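Local coordinates for protein ribokinase (Arabidopsis thaliana, PDB 6ILS) that phosphorylates D-ribose at O-5 with ATP and a divalent cation, giving D-ribose 5-phosphate for nucleotide and amino acid synthesis or the pentose phosphate pathway, at residues A2-V7 with L130-N135; E123-D128 with I151-A156; V219-V224 with L233-E238. All blocks are in the same frame, centred on the assembly; numbering follows the deposited sequence.

Interaction 1 (A2-V7 with L130-N135); sequences APPLVV and LEIVRN
Val6 on the first strand of the large ribokinase-fold sheet packs against Ile132 and Val133 of the short helix 131-134. The sheet is the central one of the PfkB kinases, and strand 5-8 runs inside it between strands 56-63 and 138-143. The helix lies over one face and leads by a short link into strand 138-143. No hydrogen bond crosses between the two segments. Apolar packing carries the contact.

Val6 points its side chain at the helix and uses both methyls. CG2 meets the CG1 branch of Ile132 at 3.9 Å, and the two side chains cross obliquely. Ile132 CG1 is anti to its backbone N (chi1 -174°), which places this branch within range of the valine. The same CG2 also lies 3.8 Å from Ile132 O. The other methyl, Val6 CG1, faces CG1 of Val133 at 4.2 Å. Val59 of strand 56-63 touches both Val6 and Ile132 and carries the apolar cluster onto the neighbouring strand. Val133 also packs on Val153 and Ala156 of helix 147-158.

Before the strand begins, two prolines pass the C-terminal end of segment 130-135. Pro4 CG is a looser neighbour of Ile132 CD1 at 4.5 Å. Pro3 CB stands 4.0 Å from Asn135 O, and Pro4 CD approaches that same oxygen to 3.4 Å.

Interaction 2 (E123-D128 with I151-A156); sequences EIMSDD and IQVAKA
Two hydrogen bonds join the side-chain amide of Gln152 to the backbone of Glu123 and Met125. Met125 N donates to Gln152 OE1 over 2.9 Å, and the bond is almost straight at 174°. Gln152 NE2 donates to Glu123 O over 3.2 Å, with a more bent N-H...O angle of 150°. This donor is tilted from the carbonyl plane. The glutamine chain is extended beyond CG (chi2 177°), which carries its CD outward from the helix. NE2 has a further partner in Ser148 OG, one helical turn earlier.

The contact ties the irregular segment 123-128 to helix 147-158, one of the helices packed on the large sheet of the ribokinase fold. An alanine in place of Gln152 would probably leave Met125 N and Glu123 O without these partners and let the loop shift from the helix.

Van der Waals contacts flank the amide. Met125 CG lies 3.5 Å from Gln152 OE1, and Ile124 CG2 lies 3.9 Å from the same oxygen. Apolar contact is slight: Met125 bends at chi2 and chi3, and its CE comes 4.3 Å from Val153 CG2.

Interaction 3 (V219-V224 with L233-E238); sequences VKQVLV and LFIQGE
Strands 221-224 and 233-235 pair antiparallel near one edge of the large sheet, with backbone hydrogen bonds and side-chain packing on both faces. Val222 and Phe234 form the hydrogen-bonded pair. Val222 N donates to Phe234 O, and Phe234 N donates to Val222 O, each over 2.8 Å. The pairs Gln221-Ile235 and Leu223-Leu233 are non-hydrogen-bonded. Beyond the strands, Gln236 N donates to Lys220 O, also over 2.8 Å.

The two strands form a beta hairpin within the ribokinase fold. Strand 221-225 borders strand 185-187, and strand 231-235 borders the outermost strand, 241-243. The hairpin loop contains predicted ATP-binding residues. A type II turn from Ile235 to Glu238 leads out of the pairing.

On the face of Leu223, its CD1 meets Leu233 CD1 at 4.1 Å. Helices 257-270 and 275-289 cover these leucines. Farther along this face, the side chains of Gln221 and Ile235 run alongside each other in the same direction, with Gln221 CD 4.0 Å from Ile235 CG1. On the face of Val222 and Phe234, Phe234 CG is anti to its carbonyl carbon (chi1 -61°), which sets the ring edge beside Val222 O. Val224 CG2 touches the ring at Phe234 CE1, 3.9 Å away. Helix 204-216 packs on Phe234. Past the strand ends, a water accepts from Lys220 NZ and donates to Gln236 OE1, while Lys220 CD lies 3.3 Å from that oxygen.

Interactions 1 and 2 are neighbours, with centres about 13 Å apart. Their segments alternate along the chain. They meet directly: Arg134 NH1 forms a salt bridge with Asp127 OD2, and Leu130 packs on Met125. Helix 131-134 touches both strand 5-8 and helix 147-158, and helix 147-158 also packs directly on strand 138-143 of the same sheet. Interaction 3 comes later in the chain. Its centre is about 24 Å from that of interaction 1 and about 26 Å from that of interaction 2, and it touches neither. Interactions 1 and 3 share the nine-stranded sheet. The hairpin of interaction 3, one strand in from the edge, brings the Val224 side chain to about 8 Å from the bound ATP.

Interaction 1 (A2-V7 with L130-N135)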
# COMPACT_ATOMS: atom_id res chain seq x y z
N ALA B 2 14.02 -29.23 17.44
CA ALA B 2 12.91 -30.13 17.15
C ALA B 2 12.52 -30.02 15.68
O ALA B 2 12.76 -28.98 15.04
CB ALA B 2 11.73 -29.81 18.05
N PRO B 3 11.94 -31.09 15.11
CA PRO B 3 11.50 -30.96 13.72
C PRO B 3 10.51 -29.81 13.58
O PRO B 3 9.47 -29.80 14.24
CB PRO B 3 10.87 -32.33 13.40
CG PRO B 3 10.68 -32.99 14.74
CD PRO B 3 11.76 -32.46 15.62
N PRO B 4 10.84 -28.83 12.74
CA PRO B 4 10.16 -27.55 12.78
C PRO B 4 8.78 -27.54 12.16
O PRO B 4 8.45 -28.38 11.30
CB PRO B 4 11.09 -26.64 11.96
CG PRO B 4 11.74 -27.58 10.99
CD PRO B 4 11.96 -28.84 11.79
N LEU B 5 7.98 -26.57 12.59
CA LEU B 5 6.78 -26.19 11.86
C LEU B 5 7.22 -25.50 10.58
O LEU B 5 7.92 -24.48 10.62
CB LEU B 5 5.87 -25.27 12.68
CG LEU B 5 4.82 -24.47 11.89
CD1 LEU B 5 3.77 -25.41 11.31
CD2 LEU B 5 4.16 -23.42 12.79
N VAL B 6 6.82 -26.05 9.44
CA VAL B 6 7.14 -25.40 8.18
C VAL B 6 5.89 -24.93 7.46
O VAL B 6 5.00 -25.72 7.12
CB VAL B 6 7.94 -26.33 7.26
CG1 VAL B 6 8.19 -25.63 5.92
CG2 VAL B 6 9.23 -26.70 7.93
N VAL B 7 5.80 -23.62 7.28
CA VAL B 7 4.67 -22.98 6.63
C VAL B 7 5.07 -22.59 5.23
O VAL B 7 6.01 -21.80 5.04
CB VAL B 7 4.19 -21.72 7.41
CG1 VAL B 7 2.96 -21.11 6.75
CG2 VAL B 7 3.92 -22.06 8.89
N LEU B 130 12.62 -28.10 -1.44
CA LEU B 130 11.84 -29.12 -0.75
C LEU B 130 12.57 -29.78 0.41
O LEU B 130 11.97 -30.58 1.13
CB LEU B 130 11.40 -30.21 -1.73
CG LEU B 130 10.43 -29.82 -2.83
CD1 LEU B 130 10.16 -31.02 -3.73
CD2 LEU B 130 9.13 -29.26 -2.25
N GLU B 131 13.84 -29.47 0.59
CA GLU B 131 14.59 -30.08 1.69
C GLU B 131 14.00 -29.69 3.04
O GLU B 131 13.99 -30.49 3.98
CB GLU B 131 16.07 -29.68 1.64
CG GLU B 131 16.31 -28.19 1.85
CD GLU B 131 17.70 -27.89 2.38
OE1 GLU B 131 18.44 -28.86 2.70
OE2 GLU B 131 18.04 -26.69 2.48
N ILE B 132 13.51 -28.46 3.15
CA ILE B 132 13.02 -27.99 4.44
C ILE B 132 11.70 -28.68 4.78
O ILE B 132 11.48 -29.02 5.94
CB ILE B 132 12.85 -26.44 4.48
CG1 ILE B 132 12.47 -25.98 5.90
CG2 ILE B 132 11.86 -25.94 3.45
CD1 ILE B 132 13.39 -26.50 6.98
N VAL B 133 10.85 -28.93 3.78
CA VAL B 133 9.59 -29.60 4.04
C VAL B 133 9.85 -31.07 4.37
O VAL B 133 9.15 -31.66 5.19
CB VAL B 133 8.58 -29.46 2.87
CG1 VAL B 133 8.44 -28.00 2.45
CG2 VAL B 133 8.95 -30.31 1.67
N ARG B 134 10.89 -31.64 3.77
CA ARG B 134 11.25 -33.01 4.08
C ARG B 134 11.82 -33.16 5.49
O ARG B 134 11.83 -34.26 6.05
CB ARG B 134 12.26 -33.53 3.04
CG ARG B 134 11.61 -33.76 1.68
CD ARG B 134 12.54 -34.49 0.74
NE ARG B 134 11.94 -34.66 -0.58
CZ ARG B 134 12.30 -33.97 -1.66
NH1 ARG B 134 11.69 -34.21 -2.82
NH2 ARG B 134 13.26 -33.07 -1.59
N ASN B 135 12.28 -32.07 6.08
CA ASN B 135 12.77 -32.10 7.46
C ASN B 135 11.75 -31.62 8.49
O ASN B 135 12.05 -31.54 9.67
CB ASN B 135 14.05 -31.27 7.61
CG ASN B 135 15.24 -31.87 6.90
OD1 ASN B 135 15.22 -33.04 6.52
ND2 ASN B 135 16.29 -31.08 6.72

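Interaction 2 (E123-D128 with I151-A156)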
# COMPACT_ATOMS: atom_id res chain seq x y z
N GLU B 123 8.25 -23.39 -11.76
CA GLU B 123 7.31 -24.35 -12.31
C GLU B 123 7.42 -25.67 -11.56
O GLU B 123 6.42 -26.31 -11.24
CB GLU B 123 7.57 -24.54 -13.81
CG GLU B 123 6.92 -25.78 -14.40
CD GLU B 123 7.01 -25.84 -15.92
OE1 GLU B 123 7.34 -24.81 -16.54
OE2 GLU B 123 6.77 -26.93 -16.49
N ILE B 124 8.66 -26.07 -11.29
CA ILE B 124 8.95 -27.25 -10.49
C ILE B 124 9.81 -26.85 -9.30
O ILE B 124 10.84 -26.21 -9.47
CB ILE B 124 9.70 -28.34 -11.30
CG1 ILE B 124 8.92 -28.69 -12.57
CG2 ILE B 124 9.94 -29.57 -10.45
CD1 ILE B 124 7.53 -29.21 -12.30
N MET B 125 9.39 -27.23 -8.11
CA MET B 125 10.17 -26.94 -6.91
C MET B 125 11.46 -27.72 -6.93
O MET B 125 11.45 -28.93 -7.13
CB MET B 125 9.37 -27.28 -5.66
CG MET B 125 8.07 -26.52 -5.55
SD MET B 125 8.34 -24.90 -4.82
CE MET B 125 8.63 -25.38 -3.12
N SER B 126 12.58 -27.03 -6.71
CA SER B 126 13.87 -27.72 -6.63
C SER B 126 13.94 -28.51 -5.33
O SER B 126 13.26 -28.18 -4.36
CB SER B 126 15.03 -26.74 -6.71
OG SER B 126 15.26 -26.13 -5.45
N ASP B 127 14.78 -29.55 -5.31
CA ASP B 127 14.80 -30.47 -4.18
C ASP B 127 15.42 -29.89 -2.91
O ASP B 127 15.30 -30.48 -1.83
CB ASP B 127 15.54 -31.75 -4.57
CG ASP B 127 14.62 -32.80 -5.15
OD1 ASP B 127 14.38 -32.79 -6.37
OD2 ASP B 127 14.10 -33.63 -4.37
N ASP B 128 16.06 -28.73 -3.03
CA ASP B 128 16.54 -28.05 -1.84
C ASP B 128 15.66 -26.84 -1.55
O ASP B 128 15.90 -26.10 -0.60
CB ASP B 128 18.01 -27.65 -1.98
CG ASP B 128 18.96 -28.72 -1.40
OD1 ASP B 128 19.02 -28.86 -0.16
OD2 ASP B 128 19.63 -29.42 -2.19
N ILE B 151 0.50 -28.76 -4.29
CA ILE B 151 0.48 -30.19 -4.62
C ILE B 151 1.88 -30.78 -4.47
O ILE B 151 2.07 -31.79 -3.82
CB ILE B 151 -0.09 -30.43 -6.03
CG1 ILE B 151 -1.60 -30.21 -6.01
CG2 ILE B 151 0.24 -31.85 -6.50
CD1 ILE B 151 -2.23 -30.10 -7.37
N GLN B 152 2.88 -30.09 -5.01
CA GLN B 152 4.25 -30.57 -4.93
C GLN B 152 4.76 -30.66 -3.49
O GLN B 152 5.49 -31.58 -3.14
CB GLN B 152 5.18 -29.67 -5.76
CG GLN B 152 4.86 -29.67 -7.25
CD GLN B 152 5.75 -28.72 -8.04
OE1 GLN B 152 6.99 -28.80 -7.98
NE2 GLN B 152 5.13 -27.78 -8.74
N VAL B 153 4.39 -29.69 -2.65
CA VAL B 153 4.84 -29.72 -1.26
C VAL B 153 4.20 -30.89 -0.51
O VAL B 153 4.87 -31.64 0.19
CB VAL B 153 4.51 -28.38 -0.55
CG1 VAL B 153 4.70 -28.50 0.96
CG2 VAL B 153 5.38 -27.27 -1.12
N ALA B 154 2.89 -31.02 -0.65
CA ALA B 154 2.15 -32.04 0.07
C ALA B 154 2.65 -33.43 -0.31
O ALA B 154 2.89 -34.27 0.56
CB ALA B 154 0.68 -31.92 -0.20
N LYS B 155 2.85 -33.66 -1.61
CA LYS B 155 3.35 -34.95 -2.09
C LYS B 155 4.75 -35.24 -1.57
O LYS B 155 5.07 -36.38 -1.25
CB LYS B 155 3.33 -35.00 -3.62
CG LYS B 155 1.93 -35.18 -4.17
CD LYS B 155 1.91 -35.34 -5.68
CE LYS B 155 0.48 -35.48 -6.15
NZ LYS B 155 0.37 -35.80 -7.60
N ALA B 156 5.56 -34.20 -1.44
CA ALA B 156 6.92 -34.36 -0.92
C ALA B 156 6.92 -34.74 0.55
O ALA B 156 7.89 -35.28 1.07
CB ALA B 156 7.73 -33.08 -1.13

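Interaction 3 (V219-V224 with L233-E238)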
# COMPACT_ATOMS: atom_id res chain seq x y z
N VAL B 219 -10.14 -37.24 2.56
CA VAL B 219 -9.52 -36.58 3.71
C VAL B 219 -9.96 -37.21 5.03
O VAL B 219 -11.15 -37.18 5.36
CB VAL B 219 -9.83 -35.08 3.74
CG1 VAL B 219 -8.91 -34.39 4.77
CG2 VAL B 219 -9.65 -34.48 2.37
N LYS B 220 -9.00 -37.75 5.78
CA LYS B 220 -9.26 -38.49 7.02
C LYS B 220 -9.64 -37.59 8.19
O LYS B 220 -10.40 -38.01 9.08
CB LYS B 220 -8.03 -39.30 7.42
CG LYS B 220 -7.57 -40.31 6.38
CD LYS B 220 -8.55 -41.46 6.23
CE LYS B 220 -8.16 -42.36 5.06
NZ LYS B 220 -8.48 -41.75 3.73
N GLN B 221 -9.09 -36.38 8.21
CA GLN B 221 -9.28 -35.48 9.36
C GLN B 221 -9.68 -34.10 8.89
O GLN B 221 -9.08 -33.54 7.97
CB GLN B 221 -8.01 -35.39 10.20
CG GLN B 221 -7.49 -36.71 10.67
CD GLN B 221 -6.46 -36.56 11.77
OE1 GLN B 221 -6.34 -35.50 12.37
NE2 GLN B 221 -5.75 -37.64 12.06
N VAL B 222 -10.72 -33.56 9.50
CA VAL B 222 -11.20 -32.24 9.15
C VAL B 222 -11.33 -31.42 10.44
O VAL B 222 -12.00 -31.83 11.39
CB VAL B 222 -12.54 -32.30 8.40
CG1 VAL B 222 -12.97 -30.90 7.97
CG2 VAL B 222 -12.44 -33.25 7.17
N LEU B 223 -10.64 -30.29 10.46
CA LEU B 223 -10.65 -29.34 11.58
C LEU B 223 -11.54 -28.17 11.19
O LEU B 223 -11.12 -27.26 10.49
CB LEU B 223 -9.20 -28.87 11.87
CG LEU B 223 -9.00 -27.81 12.96
CD1 LEU B 223 -9.41 -28.42 14.29
CD2 LEU B 223 -7.54 -27.36 12.99
N VAL B 224 -12.80 -28.20 11.60
CA VAL B 224 -13.73 -27.17 11.17
C VAL B 224 -13.79 -25.99 12.14
O VAL B 224 -14.02 -26.16 13.33
CB VAL B 224 -15.16 -27.74 11.00
CG1 VAL B 224 -16.05 -26.70 10.35
CG2 VAL B 224 -15.13 -29.01 10.16
N LEU B 233 -13.17 -31.17 15.59
CA LEU B 233 -12.23 -32.01 14.90
C LEU B 233 -12.90 -33.34 14.57
O LEU B 233 -13.27 -34.10 15.48
CB LEU B 233 -10.97 -32.26 15.73
CG LEU B 233 -9.91 -33.17 15.08
CD1 LEU B 233 -9.31 -32.53 13.83
CD2 LEU B 233 -8.82 -33.51 16.08
N PHE B 234 -13.08 -33.59 13.28
CA PHE B 234 -13.62 -34.86 12.81
C PHE B 234 -12.50 -35.75 12.32
O PHE B 234 -11.70 -35.34 11.49
CB PHE B 234 -14.62 -34.66 11.67
CG PHE B 234 -15.82 -33.83 12.02
CD1 PHE B 234 -15.74 -32.44 12.07
CD2 PHE B 234 -17.04 -34.43 12.28
CE1 PHE B 234 -16.85 -31.68 12.37
CE2 PHE B 234 -18.15 -33.67 12.60
CZ PHE B 234 -18.06 -32.30 12.64
N ILE B 235 -12.46 -36.97 12.83
CA ILE B 235 -11.50 -37.97 12.36
C ILE B 235 -12.30 -39.18 11.87
O ILE B 235 -13.18 -39.67 12.59
CB ILE B 235 -10.54 -38.38 13.46
CG1 ILE B 235 -9.77 -37.15 13.98
CG2 ILE B 235 -9.58 -39.45 12.97
CD1 ILE B 235 -8.86 -37.45 15.13
N GLN B 236 -12.03 -39.64 10.66
CA GLN B 236 -12.81 -40.74 10.10
C GLN B 236 -12.77 -41.98 10.99
O GLN B 236 -11.69 -42.43 11.40
CB GLN B 236 -12.33 -41.08 8.70
CG GLN B 236 -13.28 -42.01 7.97
CD GLN B 236 -12.99 -42.06 6.51
OE1 GLN B 236 -11.85 -41.87 6.09
NE2 GLN B 236 -14.03 -42.30 5.71
N GLY B 237 -13.94 -42.52 11.31
CA GLY B 237 -14.05 -43.70 12.14
C GLY B 237 -14.11 -43.41 13.63
O GLY B 237 -14.18 -44.32 14.46
N GLU B 238 -14.07 -42.13 13.98
CA GLU B 238 -14.06 -41.74 15.38
C GLU B 238 -15.17 -40.74 15.66
O GLU B 238 -15.76 -40.15 14.75
CB GLU B 238 -12.70 -41.14 15.78
CG GLU B 238 -11.47 -41.91 15.27
CD GLU B 238 -11.35 -43.32 15.83
OE1 GLU B 238 -12.01 -43.63 16.85
OE2 GLU B 238 -10.58 -44.13 15.26
O HOH W 1 -11.17 -40.46 3.83